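Local coordinates for protein adenylyltransferase thiF (Escherichia coli, PDB 1ZUD) that adenylates the C-terminal glycine of the sulfur carrier protein ThiS with ATP, a step in thiamine diphosphate biosynthesis, at residues F154-T162 and A216-K225. Numbering follows the deposited sequence.
Sequences FGGQLMVLT and AGELRLFDGK
Leu158 sets its CD2 methyl over the centre of one face of the Arg220 guanidinium, 3.6 Å from CZ, the two side chains running side by side off the same face of an antiparallel strand pair. A bend at chi3 (60°) turns the arginine's end across that methyl, and its NH1 forms a salt bridge with Glu204 of helix 191-210, the helix that also packs on Leu158. Replacing Arg220 by alanine is likely to cost Glu204 this ion-pair partner and to strip the Leu158 CD2 methyl of the flat group it packs against. Beneath these side chains the backbones bond in both directions: Arg220 N reaches Leu158 O almost straight (178°), and Gly156 and Phe222 form the next hydrogen-bonded pair. Toward Glu218 the strands part, and a water bridges the gap, accepting from Val160 N (2.9 Å) and donating to Glu218 O (2.6 Å); beyond it Gly217 N closes on Val160 O at 2.8 Å.

The other face carries Gln157, Met159, Leu219 and Leu221. Leu219 CD1 presses on Met159 CG at 3.4 Å, tighter than usual for two carbons, while Leu221 CD2 lies 3.7 Å from Gln157 CG. With its chain extended beyond CG (chi2 -177°), Gln157 carries its amide out to the backbone of the bound ThiS chain, donating to Gln61 O and accepting from Ile63 N; Phe60 of ThiS packs on both leucines. The strand pair, in the antiparallel part of the mixed sheet, thus divides its chemistry: on one face buried Arg220 ties the sheet to helix 191-210 through Glu204, and on the other the leucines and the amide of Gln157 meet the bound carrier protein.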
loop_
_atom_site.group_PDB
_atom_site.type_symbol
_atom_site.label_atom_id
_atom_site.label_comp_id
_atom_site.label_asym_id
_atom_site.label_seq_id
_atom_site.Cartn_x
_atom_site.Cartn_y
_atom_site.Cartn_z
ATOM N N PHE C 154 -8.619 8.203 -6.193
ATOM C CA PHE C 154 -7.426 7.385 -6.329
ATOM C C PHE C 154 -6.291 7.924 -5.429
ATOM O O PHE C 154 -5.145 7.486 -5.545
ATOM C CB PHE C 154 -6.934 7.396 -7.792
ATOM C CG PHE C 154 -7.744 6.506 -8.715
ATOM C CD1 PHE C 154 -7.320 5.209 -9.004
ATOM C CD2 PHE C 154 -8.932 6.972 -9.280
ATOM C CE1 PHE C 154 -8.083 4.366 -9.871
ATOM C CE2 PHE C 154 -9.703 6.145 -10.144
ATOM C CZ PHE C 154 -9.275 4.857 -10.433
ATOM N N GLY C 155 -6.588 8.878 -4.547
ATOM C CA GLY C 155 -5.510 9.427 -3.741
ATOM C C GLY C 155 -5.496 9.081 -2.267
ATOM O O GLY C 155 -6.547 8.766 -1.695
ATOM N N GLY C 156 -4.290 9.124 -1.669
ATOM C CA GLY C 156 -4.123 8.798 -0.253
ATOM C C GLY C 156 -3.103 9.722 0.402
ATOM O O GLY C 156 -2.237 10.234 -0.307
ATOM N N GLN C 157 -3.237 9.941 1.717
ATOM C CA GLN C 157 -2.327 10.763 2.515
ATOM C C GLN C 157 -2.039 10.008 3.790
ATOM O O GLN C 157 -2.939 9.429 4.366
ATOM C CB GLN C 157 -2.977 12.133 2.856
ATOM C CG GLN C 157 -3.399 12.891 1.576
ATOM C CD GLN C 157 -4.006 14.307 1.822
ATOM O OE1 GLN C 157 -4.502 14.590 2.903
ATOM N NE2 GLN C 157 -3.991 15.157 0.789
ATOM N N LEU C 158 -0.787 10.029 4.253
ATOM C CA LEU C 158 -0.435 9.338 5.486
ATOM C C LEU C 158 0.688 10.133 6.251
ATOM O O LEU C 158 1.579 10.686 5.617
ATOM C CB LEU C 158 0.096 7.948 5.118
ATOM C CG LEU C 158 0.875 7.172 6.170
ATOM C CD1 LEU C 158 -0.089 6.719 7.232
ATOM C CD2 LEU C 158 1.565 5.952 5.507
ATOM N N MET C 159 0.621 10.174 7.583
ATOM C CA MET C 159 1.673 10.814 8.390
ATOM C C MET C 159 1.763 10.102 9.710
ATOM O O MET C 159 0.716 9.717 10.290
ATOM C CB MET C 159 1.343 12.263 8.785
ATOM C CG MET C 159 0.653 13.100 7.832
ATOM S SD MET C 159 0.359 14.644 8.758
ATOM C CE MET C 159 -1.364 14.637 8.721
ATOM N N VAL C 160 2.988 9.977 10.224
ATOM C CA VAL C 160 3.237 9.403 11.566
ATOM C C VAL C 160 3.678 10.586 12.471
ATOM O O VAL C 160 4.726 11.227 12.210
ATOM C CB VAL C 160 4.354 8.364 11.560
ATOM C CG1 VAL C 160 4.523 7.843 12.994
ATOM C CG2 VAL C 160 3.996 7.175 10.581
ATOM N N LEU C 161 2.885 10.907 13.491
ATOM C CA LEU C 161 3.209 12.060 14.357
ATOM C C LEU C 161 3.506 11.531 15.738
ATOM O O LEU C 161 2.679 10.833 16.378
ATOM C CB LEU C 161 2.038 13.026 14.417
ATOM C CG LEU C 161 1.393 13.402 13.118
ATOM C CD1 LEU C 161 0.004 14.001 13.392
ATOM C CD2 LEU C 161 2.284 14.353 12.405
ATOM N N THR C 162 4.717 11.799 16.200
ATOM C CA THR C 162 5.100 11.280 17.522
ATOM C C THR C 162 5.653 12.377 18.432
ATOM O O THR C 162 6.155 13.372 17.938
ATOM C CB THR C 162 6.230 10.215 17.408
ATOM O OG1 THR C 162 7.402 10.828 16.837
ATOM C CG2 THR C 162 5.799 9.064 16.475
ATOM N N ALA C 216 9.524 9.532 10.768
ATOM C CA ALA C 216 8.242 10.022 11.250
ATOM C C ALA C 216 8.252 11.521 10.910
ATOM O O ALA C 216 9.311 12.075 10.547
ATOM C CB ALA C 216 8.110 9.770 12.789
ATOM N N GLY C 217 7.099 12.187 10.967
ATOM C CA GLY C 217 7.072 13.622 10.669
ATOM C C GLY C 217 7.275 13.927 9.199
ATOM O O GLY C 217 7.869 14.933 8.790
ATOM N N GLU C 218 6.714 13.033 8.398
ATOM C CA GLU C 218 6.803 13.069 6.961
ATOM C C GLU C 218 5.378 12.877 6.402
ATOM O O GLU C 218 4.704 11.959 6.829
ATOM C CB GLU C 218 7.666 11.870 6.635
ATOM C CG GLU C 218 8.270 11.715 5.319
ATOM C CD GLU C 218 9.219 10.502 5.355
ATOM O OE1 GLU C 218 8.750 9.374 5.690
ATOM O OE2 GLU C 218 10.425 10.688 5.061
ATOM N N LEU C 219 4.922 13.713 5.466
ATOM C CA LEU C 219 3.612 13.514 4.888
ATOM C C LEU C 219 3.851 12.680 3.599
ATOM O O LEU C 219 4.673 13.052 2.766
ATOM C CB LEU C 219 2.941 14.863 4.548
ATOM C CG LEU C 219 1.649 14.754 3.738
ATOM C CD1 LEU C 219 0.584 14.065 4.619
ATOM C CD2 LEU C 219 1.181 16.147 3.269
ATOM N N ARG C 220 3.203 11.506 3.506
ATOM C CA ARG C 220 3.359 10.639 2.344
ATOM C C ARG C 220 2.077 10.721 1.505
ATOM O O ARG C 220 0.985 10.521 2.005
ATOM C CB ARG C 220 3.677 9.234 2.843
ATOM C CG ARG C 220 5.078 9.201 3.460
ATOM C CD ARG C 220 5.258 8.105 4.505
ATOM N NE ARG C 220 5.032 6.767 3.929
ATOM C CZ ARG C 220 5.001 5.638 4.640
ATOM N NH1 ARG C 220 5.192 5.659 5.969
ATOM N NH2 ARG C 220 4.734 4.485 4.030
ATOM N N LEU C 221 2.212 11.063 0.240
ATOM C CA LEU C 221 1.053 11.247 -0.635
ATOM C C LEU C 221 1.101 10.199 -1.750
ATOM O O LEU C 221 2.139 9.948 -2.363
ATOM C CB LEU C 221 1.044 12.662 -1.254
ATOM C CG LEU C 221 1.203 13.834 -0.233
ATOM C CD1 LEU C 221 1.331 15.182 -1.005
ATOM C CD2 LEU C 221 0.014 13.930 0.705
ATOM N N PHE C 222 -0.039 9.589 -1.994
ATOM C CA PHE C 222 -0.104 8.538 -3.013
ATOM C C PHE C 222 -1.088 8.935 -4.119
ATOM O O PHE C 222 -2.202 9.345 -3.831
ATOM C CB PHE C 222 -0.557 7.215 -2.328
ATOM C CG PHE C 222 -0.718 6.036 -3.293
ATOM C CD1 PHE C 222 0.283 5.725 -4.199
ATOM C CD2 PHE C 222 -1.857 5.249 -3.251
ATOM C CE1 PHE C 222 0.183 4.636 -5.083
ATOM C CE2 PHE C 222 -1.996 4.125 -4.131
ATOM C CZ PHE C 222 -0.981 3.825 -5.037
ATOM N N ASP C 223 -0.676 8.831 -5.381
ATOM C CA ASP C 223 -1.620 9.041 -6.503
ATOM C C ASP C 223 -1.737 7.587 -7.117
ATOM O O ASP C 223 -0.837 7.133 -7.799
ATOM C CB ASP C 223 -1.032 10.003 -7.551
ATOM C CG ASP C 223 -1.949 10.178 -8.781
ATOM O OD1 ASP C 223 -2.803 9.286 -9.078
ATOM O OD2 ASP C 223 -1.786 11.205 -9.470
ATOM N N GLY C 224 -2.862 6.911 -6.875
ATOM C CA GLY C 224 -3.069 5.546 -7.346
ATOM C C GLY C 224 -3.243 5.424 -8.842
ATOM O O GLY C 224 -3.197 4.311 -9.380
ATOM N N LYS C 225 -3.473 6.555 -9.516
ATOM C CA LYS C 225 -3.655 6.563 -10.971
ATOM C C LYS C 225 -2.319 6.674 -11.681
ATOM O O LYS C 225 -2.046 5.958 -12.676
ATOM C CB LYS C 225 -4.583 7.740 -11.378
ATOM C CG LYS C 225 -5.676 7.356 -12.358
ATOM C CD LYS C 225 -6.786 8.402 -12.425
ATOM C CE LYS C 225 -6.491 9.428 -13.484
ATOM N NZ LYS C 225 -6.384 8.793 -14.834
HETATM O O HOH W 1 5.436 10.387 8.700
#